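PDB 1QZG: protection of telomeres protein 1 from Schizosaccharomyces pombe, which binds the single-stranded G-rich 3' overhang of telomeres, protecting the chromosome end and regulating telomerase and telomere length. Local coordinates for residues S34-Q39 with T80-L85; N42-L47 with Q111-S116; W67-Y72 with D96-K101; Q86-S91 with R120-S125. One frame throughout, in Å; residues are numbered along the deposited sequence.

How the interactions relate
All four contacts belong to one OB fold in the N-terminal part of this telombin-family protein, which binds single-stranded telomeric DNA. Interactions 2 and 4 are pairs in its curled sheet, their centres 8 Å apart. Interaction 3 joins strand 67-74 to a loop; its centre is 11 Å from that of interaction 4. Interaction 1 sets helix 32-35 and the residues after it against a loop, its centre about 13 Å from the centres of interactions 2 and 4. Along the chain, interaction 3 is nested within interaction 2, and interaction 4 opens after interaction 1 closes. The nucleotide and DNA lie against interactions 2 and 4, and the DNA backbone also touches strand 67-74.

Interaction 1: residues S34-Q39 with T80-L85; sequences SSQELQ and TSSIGL
Two flat groups meet here: the carboxamide of Q36 and the peptide unit joining G84 to L85. Q36 NE2 stands over one face of that peptide, 3.4 Å from G84 C; its near-equal spacing from the flanking atoms, 3.7 Å to L85 N for instance, is the evidence for a facewise approach. At the same nitrogen end of the amide lie S82 OG, 3.9 Å from NE2, and a water molecule. The setting is an OB fold, in which the chain following helix 32-35 leans on the loop entering strand 85-91. The water accepts from Q36 NE2 at 2.9 Å and makes a weak bond to G84 O, so a solvent bridge is the polar link between the two segments. Q36 reaches across because CG lies beside its backbone N and the chain then runs extended (chi2 175°). G84 has phi 108° and psi -162°, angles at which a CB would jam against the preceding carbonyl oxygen, so the backbone itself calls for glycine. Below the amide the contact turns apolar. The side chain of L85, which also packs on L47, receives S35 from one direction and the aliphatic part of Q36 from another. S35 OG is taken up by S31 O, just ahead of the helix, and it is the methylene that faces the leucine: S35 CB lies 4.0 Å from L85 CD2.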
# COMPACT_ATOMS: atom_id res chain seq x y z
N SER C 34 -6.93 -5.32 10.05
CA SER C 34 -7.14 -6.76 10.04
C SER C 34 -5.88 -7.46 9.55
O SER C 34 -5.54 -8.55 10.01
CB SER C 34 -8.33 -7.14 9.15
OG SER C 34 -8.12 -6.77 7.80
N SER C 35 -5.17 -6.83 8.62
CA SER C 35 -3.95 -7.43 8.10
C SER C 35 -2.87 -7.49 9.18
O SER C 35 -1.97 -8.32 9.13
CB SER C 35 -3.44 -6.62 6.92
OG SER C 35 -4.37 -6.65 5.85
N GLN C 36 -2.97 -6.61 10.17
CA GLN C 36 -1.99 -6.59 11.25
C GLN C 36 -2.25 -7.69 12.28
O GLN C 36 -1.41 -7.95 13.13
CB GLN C 36 -1.97 -5.23 11.94
CG GLN C 36 -1.40 -4.13 11.05
CD GLN C 36 -1.50 -2.76 11.67
OE1 GLN C 36 -2.58 -2.30 12.02
NE2 GLN C 36 -0.36 -2.09 11.81
N GLU C 37 -3.42 -8.32 12.20
CA GLU C 37 -3.77 -9.40 13.12
C GLU C 37 -2.76 -10.53 12.95
O GLU C 37 -2.41 -10.90 11.83
CB GLU C 37 -5.17 -9.94 12.82
CG GLU C 37 -6.31 -9.03 13.26
CD GLU C 37 -7.68 -9.56 12.85
OE1 GLU C 37 -7.75 -10.63 12.20
OE2 GLU C 37 -8.69 -8.89 13.17
N LEU C 38 -2.28 -11.07 14.07
CA LEU C 38 -1.31 -12.16 14.01
C LEU C 38 -2.00 -13.43 13.54
O LEU C 38 -3.04 -13.82 14.07
CB LEU C 38 -0.68 -12.40 15.38
CG LEU C 38 0.32 -11.35 15.88
CD1 LEU C 38 0.74 -11.72 17.28
CD2 LEU C 38 1.53 -11.27 14.96
N GLN C 39 -1.41 -14.06 12.53
CA GLN C 39 -1.96 -15.29 11.98
C GLN C 39 -0.93 -16.40 12.03
O GLN C 39 0.27 -16.15 11.91
CB GLN C 39 -2.40 -15.06 10.53
CG GLN C 39 -3.57 -14.10 10.38
CD GLN C 39 -4.84 -14.64 11.02
OE1 GLN C 39 -5.17 -15.81 10.87
NE2 GLN C 39 -5.56 -13.77 11.71
N THR C 80 -3.49 7.25 14.07
CA THR C 80 -2.44 8.17 13.60
C THR C 80 -1.13 7.84 14.29
O THR C 80 -0.07 8.31 13.89
CB THR C 80 -2.81 9.63 13.87
N SER C 81 -1.22 7.02 15.36
CA SER C 81 -0.07 6.69 16.19
C SER C 81 0.74 5.48 15.73
O SER C 81 1.94 5.36 15.98
CB SER C 81 -0.53 6.46 17.64
N SER C 82 0.06 4.59 15.03
CA SER C 82 0.72 3.44 14.42
C SER C 82 1.11 3.89 13.04
O SER C 82 0.39 4.65 12.40
CB SER C 82 -0.18 2.22 14.37
OG SER C 82 0.54 1.07 13.98
N ILE C 83 2.24 3.41 12.60
CA ILE C 83 2.82 3.72 11.30
C ILE C 83 2.26 2.83 10.22
O ILE C 83 2.34 3.12 9.01
CB ILE C 83 4.34 3.56 11.46
CG1 ILE C 83 5.12 3.98 10.20
CG2 ILE C 83 4.67 2.13 11.81
CD1 ILE C 83 6.61 4.07 10.41
N GLY C 84 1.68 1.74 10.69
CA GLY C 84 1.02 0.78 9.84
C GLY C 84 1.75 -0.56 9.66
O GLY C 84 2.65 -0.95 10.40
N LEU C 85 1.32 -1.22 8.61
CA LEU C 85 1.82 -2.51 8.19
C LEU C 85 3.12 -2.38 7.39
O LEU C 85 3.14 -1.72 6.35
CB LEU C 85 0.76 -3.26 7.38
CG LEU C 85 1.12 -4.66 6.85
CD1 LEU C 85 1.21 -5.64 8.00
CD2 LEU C 85 0.10 -5.13 5.83
O HOH W 1 1.93 -3.94 11.65

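Interaction 2: residues N42-L47 with Q111-S116; sequences NTIVNL and QITLRS. With nucleotides of chain A.
T43 and L114 form a hydrogen-bonded antiparallel pair, as do V45 and I112, with I44 opposite T113 as the non-hydrogen-bonded pair between them. L114 N to T43 O is the shorter bond of its pair, at 2.7 Å and 168° at the hydrogen; T43 N returns a longer one to L114 O, 3.3 Å. V45 and I112 exchange bonds of 2.8 Å each, V45 N to I112 O and I112 N to V45 O. Q111 N adds a weak bond to V45 O, and since Q111 and I112 both face V45 this is a G1 beta bulge at the corner of the OB-fold strand. Among apolar contacts, V45 CG2 touches L114 CD1 at 3.7 Å, the two side chains crossing at about a right angle; CG1 anti to the carbonyl carbon (chi1 -54°) turns CG2 that way. T113 OG1 donates to O6 of DG2 of chain A at 2.6 Å. A valine here would probably leave that guanine oxygen without its hydroxyl donor. On its far side, strand 112-117 pairs with strand 120-126 through T113 with L124 and R115 with Q122, while the backbone of N46 bonds to Q30 of strand 27-30 and its ND2 to T28 O.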
# COMPACT_ATOMS: atom_id res chain seq x y z
N ASN C 42 0.38 -18.11 6.70
CA ASN C 42 0.52 -17.03 5.73
C ASN C 42 -0.66 -16.99 4.75
O ASN C 42 -1.21 -18.03 4.39
CB ASN C 42 1.81 -17.23 4.92
CG ASN C 42 3.05 -17.22 5.79
OD1 ASN C 42 4.15 -17.50 5.31
ND2 ASN C 42 2.89 -16.90 7.06
N THR C 43 -1.03 -15.78 4.33
CA THR C 43 -2.12 -15.59 3.37
C THR C 43 -1.66 -14.56 2.33
O THR C 43 -0.72 -13.80 2.58
CB THR C 43 -3.42 -15.08 4.06
OG1 THR C 43 -3.17 -13.85 4.75
CG2 THR C 43 -3.94 -16.11 5.07
N ILE C 44 -2.30 -14.54 1.17
CA ILE C 44 -1.97 -13.59 0.11
C ILE C 44 -3.13 -12.60 0.02
O ILE C 44 -4.29 -13.00 -0.09
CB ILE C 44 -1.79 -14.28 -1.25
CG1 ILE C 44 -0.74 -15.40 -1.15
CG2 ILE C 44 -1.34 -13.27 -2.29
CD1 ILE C 44 -0.66 -16.27 -2.39
N VAL C 45 -2.82 -11.31 0.04
CA VAL C 45 -3.87 -10.30 -0.00
C VAL C 45 -3.57 -9.14 -0.94
O VAL C 45 -2.48 -9.05 -1.52
CB VAL C 45 -4.09 -9.68 1.40
CG1 VAL C 45 -4.35 -10.77 2.42
CG2 VAL C 45 -2.85 -8.85 1.80
N ASN C 46 -4.56 -8.26 -1.07
CA ASN C 46 -4.43 -7.04 -1.85
C ASN C 46 -4.62 -5.95 -0.81
O ASN C 46 -5.44 -6.08 0.10
CB ASN C 46 -5.52 -6.95 -2.91
CG ASN C 46 -5.43 -8.06 -3.92
OD1 ASN C 46 -4.34 -8.37 -4.42
ND2 ASN C 46 -6.57 -8.68 -4.22
N LEU C 47 -3.85 -4.87 -0.94
CA LEU C 47 -3.91 -3.78 0.01
C LEU C 47 -4.06 -2.45 -0.71
O LEU C 47 -3.70 -2.31 -1.88
CB LEU C 47 -2.65 -3.78 0.88
CG LEU C 47 -2.41 -5.10 1.61
CD1 LEU C 47 -1.00 -5.15 2.16
CD2 LEU C 47 -3.44 -5.28 2.72
N GLN C 111 -1.30 -8.79 -4.55
CA GLN C 111 -0.51 -10.02 -4.31
C GLN C 111 0.62 -9.81 -3.30
O GLN C 111 1.80 -9.81 -3.65
CB GLN C 111 0.04 -10.60 -5.63
CG GLN C 111 -1.04 -11.22 -6.52
CD GLN C 111 -1.24 -12.72 -6.29
OE1 GLN C 111 -0.43 -13.54 -6.70
NE2 GLN C 111 -2.32 -13.05 -5.63
N ILE C 112 0.25 -9.64 -2.03
CA ILE C 112 1.22 -9.46 -0.97
C ILE C 112 1.00 -10.58 0.06
O ILE C 112 -0.11 -10.79 0.52
CB ILE C 112 1.03 -8.12 -0.25
CG1 ILE C 112 1.13 -6.97 -1.26
CG2 ILE C 112 2.05 -7.98 0.84
CD1 ILE C 112 2.52 -6.86 -1.93
N THR C 113 2.06 -11.29 0.39
CA THR C 113 1.98 -12.35 1.39
C THR C 113 2.06 -11.72 2.78
O THR C 113 2.90 -10.86 3.05
CB THR C 113 3.16 -13.34 1.27
OG1 THR C 113 2.99 -14.16 0.11
CG2 THR C 113 3.24 -14.24 2.52
N LEU C 114 1.17 -12.15 3.67
CA LEU C 114 1.16 -11.66 5.05
C LEU C 114 1.73 -12.80 5.88
O LEU C 114 1.28 -13.94 5.77
CB LEU C 114 -0.27 -11.35 5.50
CG LEU C 114 -0.79 -9.91 5.59
CD1 LEU C 114 -0.29 -9.05 4.44
CD2 LEU C 114 -2.32 -9.97 5.63
N ARG C 115 2.73 -12.50 6.71
CA ARG C 115 3.33 -13.52 7.55
C ARG C 115 3.84 -12.92 8.86
O ARG C 115 3.98 -11.70 8.97
CB ARG C 115 4.49 -14.22 6.83
CG ARG C 115 5.66 -13.32 6.56
CD ARG C 115 6.98 -13.96 6.97
NE ARG C 115 8.04 -12.96 7.05
CZ ARG C 115 9.31 -13.23 7.35
NH1 ARG C 115 9.69 -14.47 7.60
NH2 ARG C 115 10.20 -12.24 7.40
N SER C 116 4.11 -13.78 9.83
CA SER C 116 4.59 -13.36 11.13
C SER C 116 6.11 -13.27 11.20
O SER C 116 6.83 -14.09 10.62
CB SER C 116 4.11 -14.33 12.21
OG SER C 116 2.70 -14.40 12.24
P DG A 2 9.30 -20.56 3.42
OP1 DG A 2 10.07 -21.72 3.92
OP2 DG A 2 7.84 -20.44 3.73
O5' DG A 2 10.03 -19.23 3.89
C5' DG A 2 11.33 -18.93 3.39
C4' DG A 2 11.52 -17.44 3.24
O4' DG A 2 10.62 -16.90 2.23
C3' DG A 2 11.30 -16.62 4.50
O3' DG A 2 12.39 -15.70 4.64
C2' DG A 2 9.98 -15.91 4.24
C1' DG A 2 9.99 -15.74 2.73
N9 DG A 2 8.70 -15.61 2.07
C8 DG A 2 7.55 -16.31 2.34
N7 DG A 2 6.56 -16.00 1.55
C5 DG A 2 7.08 -15.03 0.70
C6 DG A 2 6.48 -14.33 -0.38
O6 DG A 2 5.34 -14.44 -0.84
N1 DG A 2 7.36 -13.41 -0.95
C2 DG A 2 8.66 -13.22 -0.55
N2 DG A 2 9.34 -12.27 -1.21
N3 DG A 2 9.24 -13.89 0.43
C4 DG A 2 8.40 -14.77 1.01
O HOH W 2 1.86 -16.15 9.26

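Interaction 3: residues W67-Y72 with D96-K101; sequences WVTTVY and DLPVIK
L97 packs its side chain against the strand made by W67, V68 and T69, and can be followed outward atom by atom. Its CB lies 4.0 Å from T69 CG2, the two side chains sliding past each other in opposite directions. With CG anti to the carbonyl carbon (chi1 -57°) and chi2 near 171°, the branch continues to CD1, which comes down on the strand backbone itself, 3.6 Å from V68 C. That methyl also nears the flanking backbone, 3.7 Å from W67 C, and W67 CB, so it meets main chain more than side chain. Further along, V71 and I100 cross at about a right angle, and V71 CG1 to I100 CD1 is only 3.3 Å, tighter than usual van der Waals contact. Polar linkage runs through one water: it donates to P98 O at 2.7 Å and accepts from I100 N at 2.9 Å, thereby bridging P98 and I100 two residues along the loop, and gives T69 OG1 a weak third bond. The stronger partner of that hydroxyl is T55 O in strand 43-59.

This is packing at the inward side of an OB-fold strand, by a loop whose touching part runs 39° from the strand direction. V68 and T70 point away from the loop, and V68 touches a sugar and T70 a phosphate of the bound DNA. In the sheet, strand 67-74 lies between strands 43-59 and 85-91, while L97 and P98 reach across to F129 of strand 129-133.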
# COMPACT_ATOMS: atom_id res chain seq x y z
N TRP C 67 16.03 -6.59 -5.81
CA TRP C 67 15.81 -5.18 -5.63
C TRP C 67 14.76 -5.10 -4.53
O TRP C 67 13.86 -5.93 -4.49
CB TRP C 67 15.28 -4.53 -6.90
CG TRP C 67 16.35 -4.32 -7.89
CD1 TRP C 67 16.73 -5.18 -8.87
CD2 TRP C 67 17.24 -3.20 -7.98
NE1 TRP C 67 17.80 -4.68 -9.57
CE2 TRP C 67 18.14 -3.46 -9.04
CE3 TRP C 67 17.38 -2.00 -7.26
CZ2 TRP C 67 19.16 -2.57 -9.40
CZ3 TRP C 67 18.39 -1.11 -7.62
CH2 TRP C 67 19.27 -1.41 -8.68
N VAL C 68 14.88 -4.14 -3.62
CA VAL C 68 13.91 -4.05 -2.54
C VAL C 68 13.55 -2.64 -2.13
O VAL C 68 14.38 -1.74 -2.19
CB VAL C 68 14.43 -4.85 -1.29
CG1 VAL C 68 15.77 -4.27 -0.84
CG2 VAL C 68 13.42 -4.82 -0.15
N THR C 69 12.29 -2.48 -1.74
CA THR C 69 11.79 -1.22 -1.27
C THR C 69 10.86 -1.58 -0.12
O THR C 69 10.14 -2.58 -0.18
CB THR C 69 11.03 -0.44 -2.36
OG1 THR C 69 10.74 0.88 -1.88
CG2 THR C 69 9.74 -1.15 -2.73
N THR C 70 10.85 -0.77 0.93
CA THR C 70 9.99 -1.01 2.08
C THR C 70 9.00 0.12 2.17
O THR C 70 9.34 1.29 1.97
CB THR C 70 10.80 -1.14 3.36
OG1 THR C 70 11.73 -2.23 3.24
CG2 THR C 70 9.88 -1.38 4.54
N VAL C 71 7.76 -0.20 2.50
CA VAL C 71 6.73 0.81 2.68
C VAL C 71 5.93 0.44 3.92
O VAL C 71 5.76 -0.74 4.24
CB VAL C 71 5.75 0.88 1.48
CG1 VAL C 71 6.52 1.13 0.19
CG2 VAL C 71 4.93 -0.39 1.36
N TYR C 72 5.43 1.46 4.59
CA TYR C 72 4.57 1.27 5.72
C TYR C 72 3.24 1.80 5.27
O TYR C 72 3.11 2.99 5.00
CB TYR C 72 5.10 2.03 6.95
CG TYR C 72 6.24 1.33 7.64
CD1 TYR C 72 7.54 1.40 7.13
CD2 TYR C 72 6.02 0.57 8.80
CE1 TYR C 72 8.59 0.73 7.76
CE2 TYR C 72 7.07 -0.10 9.42
CZ TYR C 72 8.35 -0.02 8.90
OH TYR C 72 9.38 -0.70 9.52
N ASP C 96 11.91 -2.55 -10.92
CA ASP C 96 10.65 -2.04 -11.43
C ASP C 96 9.67 -1.84 -10.28
O ASP C 96 8.45 -1.93 -10.45
CB ASP C 96 10.06 -3.02 -12.46
CG ASP C 96 9.86 -4.41 -11.90
OD1 ASP C 96 10.12 -4.63 -10.69
OD2 ASP C 96 9.43 -5.28 -12.68
N LEU C 97 10.22 -1.55 -9.11
CA LEU C 97 9.42 -1.33 -7.91
C LEU C 97 8.82 0.07 -7.89
O LEU C 97 9.29 0.97 -8.60
CB LEU C 97 10.29 -1.51 -6.67
CG LEU C 97 10.98 -2.86 -6.55
CD1 LEU C 97 11.97 -2.84 -5.41
CD2 LEU C 97 9.94 -3.95 -6.36
N PRO C 98 7.78 0.28 -7.06
CA PRO C 98 7.14 1.58 -6.96
C PRO C 98 8.19 2.62 -6.63
O PRO C 98 9.06 2.39 -5.78
CB PRO C 98 6.16 1.40 -5.79
CG PRO C 98 5.76 -0.03 -5.91
CD PRO C 98 7.08 -0.72 -6.22
N VAL C 99 8.13 3.76 -7.30
CA VAL C 99 9.06 4.84 -7.03
C VAL C 99 8.23 5.84 -6.23
O VAL C 99 7.43 6.58 -6.78
CB VAL C 99 9.57 5.51 -8.32
CG1 VAL C 99 10.41 6.73 -7.97
CG2 VAL C 99 10.39 4.52 -9.13
N ILE C 100 8.43 5.82 -4.92
CA ILE C 100 7.68 6.68 -4.03
C ILE C 100 8.42 7.96 -3.75
O ILE C 100 9.62 7.94 -3.48
CB ILE C 100 7.38 5.94 -2.72
CG1 ILE C 100 6.52 4.71 -3.04
CG2 ILE C 100 6.71 6.87 -1.72
CD1 ILE C 100 6.45 3.70 -1.94
N LYS C 101 7.72 9.08 -3.80
CA LYS C 101 8.40 10.33 -3.55
C LYS C 101 8.16 10.90 -2.17
O LYS C 101 9.05 11.54 -1.60
CB LYS C 101 8.05 11.35 -4.63
CG LYS C 101 9.05 12.47 -4.68
CD LYS C 101 8.83 13.37 -5.88
CE LYS C 101 9.14 14.80 -5.49
NZ LYS C 101 9.03 15.73 -6.63
O HOH W 3 10.19 3.80 -3.72

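Interaction 4: residues Q86-S91 with R120-S125; sequences QIHLFS and RTQGLS. With TMP (thymidine-5'-phosphate), chain E; nucleotides of chain A.
S125 carries its OG between its own N and carbonyl carbon (chi1 66°), which places the oxygen in front of F90 N as acceptor of a nearly straight 2.8 Å bond. Q122, with CG anti to the backbone N (chi1 180°) and the chain extended beyond it, lies alongside Q86 and crosses H88, its amide turned 72° from the imidazole. A parallel ladder adds G123 N to Q86 O and H88 N to G123 O, both 2.8 Å, and S125 N to H88 O, 3.0 Å. The face carrying H88, Q122 and L124 meets the ligands. H88 NE2 donates to O2 of thymidine-5'-phosphate at 3.3 Å and H88 ND1 bonds to T70 OG1; R115 holds Q122 OE1. The base of DT4 of chain A lies over one face of the F90 ring, C4 3.5 Å above the centre. With an alanine in place of F90, this thymine would probably lose its stacking partner and be freer to tilt. S125 O accepts from N1 of DG2 of chain A at 2.7 Å, and L124 packs on that base. This parallel pairing closes the OB barrel: 85-91 pairs antiparallel with strand 67-74 on its other side, 120-126 with strand 112-117.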
# COMPACT_ATOMS: atom_id res chain seq x y z
N GLN C 86 4.19 -3.00 7.89
CA GLN C 86 5.48 -2.97 7.20
C GLN C 86 5.42 -3.96 6.05
O GLN C 86 5.10 -5.14 6.24
CB GLN C 86 6.62 -3.36 8.14
CG GLN C 86 7.96 -3.51 7.42
CD GLN C 86 9.05 -4.09 8.31
OE1 GLN C 86 10.08 -3.46 8.54
NE2 GLN C 86 8.83 -5.30 8.81
N ILE C 87 5.79 -3.51 4.84
CA ILE C 87 5.76 -4.36 3.67
C ILE C 87 7.07 -4.25 2.89
O ILE C 87 7.52 -3.14 2.58
CB ILE C 87 4.60 -3.97 2.72
CG1 ILE C 87 3.29 -3.99 3.51
CG2 ILE C 87 4.51 -4.91 1.53
CD1 ILE C 87 2.18 -3.15 2.90
N HIS C 88 7.67 -5.40 2.59
CA HIS C 88 8.88 -5.40 1.78
C HIS C 88 8.48 -5.82 0.38
O HIS C 88 7.88 -6.88 0.19
CB HIS C 88 9.91 -6.39 2.32
CG HIS C 88 10.46 -6.03 3.66
ND1 HIS C 88 11.10 -4.83 3.90
CD2 HIS C 88 10.44 -6.69 4.84
CE1 HIS C 88 11.45 -4.77 5.17
NE2 HIS C 88 11.06 -5.88 5.77
N LEU C 89 8.80 -4.91 -0.54
CA LEU C 89 8.51 -5.21 -1.94
C LEU C 89 9.81 -5.61 -2.64
O LEU C 89 10.78 -4.86 -2.58
CB LEU C 89 7.91 -3.98 -2.60
CG LEU C 89 6.62 -3.50 -1.93
CD1 LEU C 89 6.16 -2.17 -2.51
CD2 LEU C 89 5.54 -4.56 -2.08
N PHE C 90 9.82 -6.77 -3.29
CA PHE C 90 11.03 -7.25 -3.96
C PHE C 90 10.84 -7.46 -5.44
O PHE C 90 9.72 -7.64 -5.92
CB PHE C 90 11.48 -8.60 -3.39
CG PHE C 90 11.86 -8.58 -1.94
CD1 PHE C 90 10.93 -8.92 -0.95
CD2 PHE C 90 13.15 -8.26 -1.56
CE1 PHE C 90 11.31 -8.96 0.39
CE2 PHE C 90 13.54 -8.29 -0.21
CZ PHE C 90 12.61 -8.64 0.76
N SER C 91 11.95 -7.45 -6.16
CA SER C 91 11.90 -7.72 -7.58
C SER C 91 13.17 -8.45 -8.00
O SER C 91 14.28 -8.02 -7.66
CB SER C 91 11.75 -6.46 -8.40
OG SER C 91 11.64 -6.83 -9.77
N ARG C 120 5.10 -9.73 14.88
CA ARG C 120 4.39 -8.67 14.18
C ARG C 120 4.08 -9.21 12.78
O ARG C 120 4.88 -9.97 12.23
CB ARG C 120 5.19 -7.37 14.21
CG ARG C 120 5.46 -6.85 15.61
CD ARG C 120 6.04 -5.44 15.58
NE ARG C 120 6.30 -4.92 16.91
CZ ARG C 120 6.81 -3.72 17.16
NH1 ARG C 120 7.11 -2.91 16.16
NH2 ARG C 120 7.02 -3.33 18.41
N THR C 121 2.96 -8.81 12.21
CA THR C 121 2.64 -9.27 10.86
C THR C 121 3.41 -8.36 9.91
O THR C 121 3.50 -7.16 10.11
CB THR C 121 1.15 -9.20 10.57
OG1 THR C 121 0.47 -10.14 11.41
CG2 THR C 121 0.87 -9.54 9.10
N GLN C 122 3.97 -8.97 8.88
CA GLN C 122 4.78 -8.26 7.91
C GLN C 122 4.32 -8.68 6.52
O GLN C 122 3.88 -9.81 6.32
CB GLN C 122 6.23 -8.66 8.16
CG GLN C 122 7.29 -8.05 7.27
CD GLN C 122 8.61 -8.79 7.41
OE1 GLN C 122 8.72 -9.97 7.06
NE2 GLN C 122 9.62 -8.11 7.94
N GLY C 123 4.41 -7.76 5.56
CA GLY C 123 4.02 -8.10 4.21
C GLY C 123 5.27 -8.35 3.38
O GLY C 123 6.26 -7.64 3.51
N LEU C 124 5.17 -9.36 2.53
CA LEU C 124 6.25 -9.78 1.62
C LEU C 124 5.63 -9.93 0.26
O LEU C 124 4.74 -10.77 0.09
CB LEU C 124 6.86 -11.16 2.04
CG LEU C 124 8.16 -11.17 2.87
CD1 LEU C 124 8.24 -9.94 3.77
CD2 LEU C 124 8.27 -12.45 3.69
N SER C 125 6.07 -9.15 -0.72
CA SER C 125 5.49 -9.22 -2.05
C SER C 125 5.68 -10.59 -2.71
O SER C 125 6.70 -11.26 -2.53
CB SER C 125 6.10 -8.15 -2.94
OG SER C 125 7.48 -8.39 -3.17
C1' TMP E . 15.59 -6.37 9.33
N1 TMP E . 14.80 -7.55 8.95
C2 TMP E . 13.50 -7.38 8.52
O2 TMP E . 12.96 -6.29 8.43
N3 TMP E . 12.86 -8.55 8.19
C4 TMP E . 13.37 -9.83 8.26
O4 TMP E . 12.66 -10.79 7.95
C5 TMP E . 14.74 -9.93 8.71
C5M TMP E . 15.38 -11.28 8.79
C6 TMP E . 15.37 -8.80 9.03
P DT A 4 18.93 -13.67 5.03
OP1 DT A 4 20.34 -13.96 5.40
OP2 DT A 4 18.03 -13.02 6.01
O5' DT A 4 19.01 -12.75 3.74
C5' DT A 4 18.46 -11.46 3.75
C4' DT A 4 18.66 -10.81 2.41
O4' DT A 4 17.81 -11.45 1.42
C3' DT A 4 18.28 -9.34 2.41
O3' DT A 4 19.32 -8.57 1.83
C2' DT A 4 16.99 -9.28 1.61
C1' DT A 4 17.14 -10.45 0.67
N1 DT A 4 15.86 -11.01 0.17
C2 DT A 4 15.65 -11.02 -1.19
O2 DT A 4 16.49 -10.65 -1.99
N3 DT A 4 14.43 -11.49 -1.58
C4 DT A 4 13.40 -11.94 -0.77
O4 DT A 4 12.33 -12.29 -1.27
C5 DT A 4 13.69 -11.93 0.64
C7 DT A 4 12.65 -12.43 1.59
C6 DT A 4 14.89 -11.47 1.04
P DG A 2 9.30 -20.56 3.42
OP1 DG A 2 10.07 -21.72 3.92
OP2 DG A 2 7.84 -20.44 3.73
O5' DG A 2 10.03 -19.23 3.89
C5' DG A 2 11.33 -18.93 3.39
C4' DG A 2 11.52 -17.44 3.24
O4' DG A 2 10.62 -16.90 2.23
C3' DG A 2 11.30 -16.62 4.50
O3' DG A 2 12.39 -15.70 4.64
C2' DG A 2 9.98 -15.91 4.24
C1' DG A 2 9.99 -15.74 2.73
N9 DG A 2 8.70 -15.61 2.07
C8 DG A 2 7.55 -16.31 2.34
N7 DG A 2 6.56 -16.00 1.55
C5 DG A 2 7.08 -15.03 0.70
C6 DG A 2 6.48 -14.33 -0.38
O6 DG A 2 5.34 -14.44 -0.84
N1 DG A 2 7.36 -13.41 -0.95
C2 DG A 2 8.66 -13.22 -0.55
N2 DG A 2 9.34 -12.27 -1.21
N3 DG A 2 9.24 -13.89 0.43
C4 DG A 2 8.40 -14.77 1.01
O HOH W 4 4.16 -4.64 10.21
O HOH W 5 8.15 -9.77 -5.38